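Local structure of cytolethal distending toxin protein B (Haemophilus ducreyi, 1SR4) at residues B[82-87]-B[99-104]; B[180-185]-B[215-220]. The protein is the DNase I-like subunit of a bacterial genotoxin, and probably acts as the nuclease that damages host-cell DNA and so disturbs the cell cycle. All coordinates share one frame; numbering follows the deposited sequence.

Contact 1 (B[82-87]-B[99-104]); sequences VYIYYS and AIVSRR
The guanidinium of Arg103 lies flat against Val82: CG1 of the valine sits over the centre of one face, 3.6 Å from Arg103 CZ. Bends at chi2 and chi3 (-30° at the latter) fold the arginine chain back to this methyl, although its CB sets off away from strand 82-87; at the far end NH2 bonds to Asn80 OD1. The Tyr83 ring meets the other segment with its edge, where the carbonyl oxygens of Ser102 and Arg103 lie near the ring plane; Tyr83 CD2 is 3.7 Å from Arg103 O. Tyr86 likewise turns an edge to Ala99 CB, while its hydroxyl is bound to Gly46 O.

Strands 82-87 and 99-102 are the two arms of an antiparallel beta hairpin in the larger sheet of the DNase I-like fold. Tyr83 pairs with Ser102 and Tyr85 with Ile100 as hydrogen-bonded pairs, each closed by two backbone bonds. The straightest runs from Tyr85 N to Ile100 O, 2.7 Å at 171°. Between them the non-hydrogen-bonded pair Ile84-Val101 brings Ile84 CA within 3.3 Å of Ile100 O, a CA-H...O contact.

On the face of Ile84 and Val101, these two side chains lie side by side, CG1 to CG2 at 4.1 Å, and Ile84 CG2 reaches on to Ala99 CB. Val82 CG2 crosses to Val101 CG1 at 3.6 Å. The other face carries Tyr85 and Ile100, both resting on Ile127 of strand 124-129. Where the second strand ends, Ser102 OG donates to a lone pair of Arg104 O, 2.8 Å away, while the Tyr85 hydroxyl bonds to Glu68 and Ala106 N.

Contact 2 (B[180-185]-B[215-220]); sequences RAPANL and LDYAIL
Tyr217 reaches from strand 216-220 to the start of helix 182-189, and its hydroxyl makes the hydrogen bond that crosses the contact: OH donates to the backbone oxygen of Arg180 at 2.7 Å. That oxygen lies at the ring edge, in the plane of the tyrosine, but the hydroxyl approaches it from above the carbonyl plane, 48° out of it, rather than along a lone pair. Tyr217 CG sits between the backbone N and the carbonyl carbon (chi1 47°), a rotamer that carries the ring across to the turn before the helix.

The apolar contacts gather round the same ring. Pro182, in the first turn of the helix, lays CG over one face, 3.8 Å from the ring centroid and 19° off the normal, a CH-pi contact displaced toward the rim near CE2 and CD2. Leu185, one turn further on, comes in at the edge, with CD2 4.0 Å from Tyr217 CE1. Phe178 adds a ring stack from outside the two segments, and Leu215 CD2 touches the backbone N of Arg180.

Polar bonds within 180-185 shape the helix start. Ala181 is the N-cap residue, and its carbonyl oxygen accepts a hydrogen bond from Leu185 N. The Arg180 side chain bends at chi3 and reaches forward to Asn184 in the first turn, gripping it side-on, NE and NH2 both donating to OD1, with NE 2.8 Å from that oxygen. Leu185 CD1 lies over one face of the guanidinium, near its rim.

The chemistry is thus that of an amphipathic tyrosine: an apolar ring is packed against proline and leucine while the hydroxyl of this buried residue is satisfied by a main-chain oxygen, tying the segment that leads into the helix to an inner strand of the sheet, next to its outermost strand 200-202.

Overall arrangement
The two contacts lie on opposite sides of the chain's centre, their own centres 23 Å apart and their nearest atoms about 12 Å apart, so they do not touch. Contact 1 belongs to the eight-stranded sheet and contact 2 to the six-stranded one, the two layers of the DNase I-like sandwich. A bridge between them is strand 124-129 of the second sheet, whose Ile127 packs against Tyr85 and Ile100 of contact 1. Contact 2 lies closer to the probable catalytic region: Asp216, next to Tyr217, bonds through OD2 to His252 ND1 and Thr208 OG1, consistent with an aspartate-histidine pair as in DNase I relatives.

Contact 1 (B[82-87]-B[99-104])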
# COMPACT_ATOMS: atom_id res chain seq x y z
N VAL B 82 -16.00 -5.11 3.29
CA VAL B 82 -16.02 -3.83 2.61
C VAL B 82 -16.84 -4.02 1.34
O VAL B 82 -16.99 -5.14 0.85
CB VAL B 82 -14.61 -3.31 2.19
CG1 VAL B 82 -13.81 -2.93 3.45
CG2 VAL B 82 -13.89 -4.34 1.34
N TYR B 83 -17.39 -2.92 0.84
CA TYR B 83 -18.14 -2.96 -0.40
C TYR B 83 -17.17 -2.50 -1.49
O TYR B 83 -16.25 -1.73 -1.22
CB TYR B 83 -19.30 -1.96 -0.36
CG TYR B 83 -20.44 -2.37 0.53
CD1 TYR B 83 -21.45 -3.22 0.07
CD2 TYR B 83 -20.52 -1.90 1.84
CE1 TYR B 83 -22.51 -3.59 0.89
CE2 TYR B 83 -21.57 -2.27 2.68
CZ TYR B 83 -22.56 -3.11 2.20
OH TYR B 83 -23.57 -3.49 3.05
N ILE B 84 -17.36 -2.99 -2.71
CA ILE B 84 -16.54 -2.51 -3.82
C ILE B 84 -17.49 -2.11 -4.94
O ILE B 84 -18.33 -2.92 -5.34
CB ILE B 84 -15.58 -3.57 -4.43
CG1 ILE B 84 -14.63 -4.15 -3.36
CG2 ILE B 84 -14.74 -2.88 -5.54
CD1 ILE B 84 -13.70 -5.28 -3.88
N TYR B 85 -17.37 -0.88 -5.43
CA TYR B 85 -18.20 -0.40 -6.55
C TYR B 85 -17.22 -0.44 -7.73
O TYR B 85 -16.20 0.25 -7.74
CB TYR B 85 -18.72 0.99 -6.25
CG TYR B 85 -19.70 0.92 -5.10
CD1 TYR B 85 -21.02 0.50 -5.32
CD2 TYR B 85 -19.27 1.10 -3.78
CE1 TYR B 85 -21.89 0.27 -4.25
CE2 TYR B 85 -20.14 0.87 -2.70
CZ TYR B 85 -21.44 0.45 -2.95
OH TYR B 85 -22.29 0.14 -1.89
N TYR B 86 -17.55 -1.28 -8.69
CA TYR B 86 -16.67 -1.57 -9.82
C TYR B 86 -17.22 -1.16 -11.19
O TYR B 86 -18.34 -1.51 -11.56
CB TYR B 86 -16.43 -3.08 -9.76
CG TYR B 86 -15.57 -3.73 -10.82
CD1 TYR B 86 -14.25 -3.33 -11.03
CD2 TYR B 86 -16.05 -4.84 -11.52
CE1 TYR B 86 -13.41 -4.04 -11.90
CE2 TYR B 86 -15.21 -5.56 -12.40
CZ TYR B 86 -13.89 -5.15 -12.58
OH TYR B 86 -13.06 -5.87 -13.42
N SER B 87 -16.42 -0.41 -11.94
CA SER B 87 -16.81 0.02 -13.26
C SER B 87 -15.82 -0.62 -14.23
O SER B 87 -14.69 -0.17 -14.37
CB SER B 87 -16.74 1.54 -13.35
OG SER B 87 -16.97 1.96 -14.68
N ALA B 99 -12.57 1.43 -9.62
CA ALA B 99 -13.23 0.82 -8.48
C ALA B 99 -13.18 1.75 -7.28
O ALA B 99 -12.30 2.62 -7.18
CB ALA B 99 -12.55 -0.50 -8.12
N ILE B 100 -14.13 1.56 -6.38
CA ILE B 100 -14.15 2.32 -5.14
C ILE B 100 -14.47 1.30 -4.06
O ILE B 100 -15.48 0.60 -4.15
CB ILE B 100 -15.24 3.41 -5.09
CG1 ILE B 100 -14.97 4.50 -6.13
CG2 ILE B 100 -15.21 4.09 -3.69
CD1 ILE B 100 -16.08 5.55 -6.20
N VAL B 101 -13.60 1.22 -3.06
CA VAL B 101 -13.82 0.31 -1.93
C VAL B 101 -14.29 1.20 -0.79
O VAL B 101 -13.67 2.21 -0.49
CB VAL B 101 -12.52 -0.39 -1.47
CG1 VAL B 101 -12.84 -1.36 -0.31
CG2 VAL B 101 -11.87 -1.14 -2.64
N SER B 102 -15.38 0.80 -0.14
CA SER B 102 -15.94 1.57 0.95
C SER B 102 -16.40 0.66 2.09
O SER B 102 -16.96 -0.42 1.86
CB SER B 102 -17.15 2.36 0.42
OG SER B 102 -17.68 3.20 1.43
N ARG B 103 -16.17 1.11 3.32
CA ARG B 103 -16.61 0.34 4.49
C ARG B 103 -18.14 0.42 4.54
O ARG B 103 -18.81 -0.56 4.85
CB ARG B 103 -16.09 0.95 5.80
CG ARG B 103 -14.63 1.33 5.83
CD ARG B 103 -13.69 0.14 5.93
NE ARG B 103 -14.26 -1.01 6.62
CZ ARG B 103 -13.55 -2.08 6.99
NH1 ARG B 103 -12.25 -2.13 6.74
NH2 ARG B 103 -14.15 -3.12 7.55
N ARG B 104 -18.68 1.59 4.22
CA ARG B 104 -20.11 1.81 4.25
C ARG B 104 -20.78 1.68 2.89
O ARG B 104 -20.20 2.03 1.86
CB ARG B 104 -20.39 3.18 4.86
CG ARG B 104 -20.01 3.25 6.33
CD ARG B 104 -19.98 4.68 6.86
NE ARG B 104 -21.30 5.29 6.89
CZ ARG B 104 -21.53 6.53 7.30
NH1 ARG B 104 -20.52 7.30 7.71
NH2 ARG B 104 -22.77 7.01 7.28

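Contact 2 (B[180-185]-B[215-220])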
# COMPACT_ATOMS: atom_id res chain seq x y z
N ARG B 180 -1.33 15.07 -14.33
CA ARG B 180 -0.79 16.41 -14.55
C ARG B 180 -0.50 16.98 -13.18
O ARG B 180 -1.10 16.55 -12.19
CB ARG B 180 -1.79 17.31 -15.30
CG ARG B 180 -3.11 17.51 -14.57
CD ARG B 180 -4.21 17.96 -15.52
NE ARG B 180 -4.00 19.32 -16.01
CZ ARG B 180 -4.86 19.95 -16.80
NH1 ARG B 180 -5.98 19.34 -17.19
NH2 ARG B 180 -4.62 21.19 -17.19
N ALA B 181 0.43 17.92 -13.10
CA ALA B 181 0.80 18.51 -11.82
C ALA B 181 -0.36 19.27 -11.20
O ALA B 181 -1.22 19.82 -11.90
CB ALA B 181 1.99 19.44 -12.01
N PRO B 182 -0.42 19.31 -9.87
CA PRO B 182 -1.52 20.03 -9.21
C PRO B 182 -1.59 21.51 -9.65
O PRO B 182 -2.68 22.04 -9.87
CB PRO B 182 -1.19 19.88 -7.73
CG PRO B 182 -0.49 18.56 -7.67
CD PRO B 182 0.38 18.54 -8.90
N ALA B 183 -0.44 22.16 -9.76
CA ALA B 183 -0.41 23.57 -10.16
C ALA B 183 -0.86 23.75 -11.60
O ALA B 183 -1.47 24.76 -11.94
CB ALA B 183 1.01 24.15 -9.98
N ASN B 184 -0.53 22.78 -12.45
CA ASN B 184 -0.93 22.87 -13.85
C ASN B 184 -2.45 22.79 -13.93
O ASN B 184 -3.08 23.54 -14.68
CB ASN B 184 -0.26 21.73 -14.64
CG ASN B 184 -0.79 21.62 -16.07
OD1 ASN B 184 -1.87 21.08 -16.31
ND2 ASN B 184 -0.01 22.12 -17.01
N LEU B 185 -3.06 21.91 -13.14
CA LEU B 185 -4.51 21.79 -13.13
C LEU B 185 -5.14 23.05 -12.53
O LEU B 185 -6.13 23.56 -13.04
CB LEU B 185 -4.96 20.58 -12.29
CG LEU B 185 -6.48 20.41 -12.14
CD1 LEU B 185 -7.12 20.27 -13.52
CD2 LEU B 185 -6.78 19.19 -11.28
N LEU B 215 1.13 13.03 -9.60
CA LEU B 215 -0.01 12.77 -10.49
C LEU B 215 -1.31 12.36 -9.79
O LEU B 215 -2.39 12.43 -10.38
CB LEU B 215 0.37 11.66 -11.47
CG LEU B 215 1.69 11.81 -12.25
CD1 LEU B 215 2.01 10.49 -12.96
CD2 LEU B 215 1.60 12.98 -13.25
N ASP B 216 -1.19 11.93 -8.53
CA ASP B 216 -2.33 11.43 -7.77
C ASP B 216 -2.68 12.33 -6.60
O ASP B 216 -1.88 12.52 -5.68
CB ASP B 216 -1.99 10.04 -7.26
CG ASP B 216 -1.56 9.11 -8.39
OD1 ASP B 216 -2.45 8.62 -9.12
OD2 ASP B 216 -0.33 8.89 -8.55
N TYR B 217 -3.89 12.89 -6.64
CA TYR B 217 -4.31 13.77 -5.58
C TYR B 217 -5.82 13.96 -5.63
O TYR B 217 -6.54 13.14 -6.21
CB TYR B 217 -3.57 15.12 -5.66
CG TYR B 217 -3.52 15.74 -7.05
CD1 TYR B 217 -4.48 16.66 -7.47
CD2 TYR B 217 -2.49 15.41 -7.94
CE1 TYR B 217 -4.43 17.25 -8.75
CE2 TYR B 217 -2.43 15.99 -9.22
CZ TYR B 217 -3.40 16.90 -9.62
OH TYR B 217 -3.35 17.43 -10.89
N ALA B 218 -6.30 15.02 -5.01
CA ALA B 218 -7.74 15.25 -4.99
C ALA B 218 -8.13 16.71 -5.21
O ALA B 218 -7.31 17.62 -5.08
CB ALA B 218 -8.31 14.76 -3.65
N ILE B 219 -9.40 16.90 -5.56
CA ILE B 219 -9.96 18.23 -5.69
C ILE B 219 -11.32 18.11 -5.01
O ILE B 219 -12.06 17.14 -5.24
CB ILE B 219 -10.10 18.71 -7.16
CG1 ILE B 219 -10.68 20.14 -7.15
CG2 ILE B 219 -11.00 17.78 -7.95
CD1 ILE B 219 -10.45 20.92 -8.44
N LEU B 220 -11.66 19.07 -4.16
CA LEU B 220 -12.94 18.94 -3.47
C LEU B 220 -13.75 20.21 -3.33
O LEU B 220 -13.24 21.31 -3.50
CB LEU B 220 -12.72 18.34 -2.09
CG LEU B 220 -11.87 19.12 -1.09
CD1 LEU B 220 -12.72 20.17 -0.37
CD2 LEU B 220 -11.31 18.14 -0.05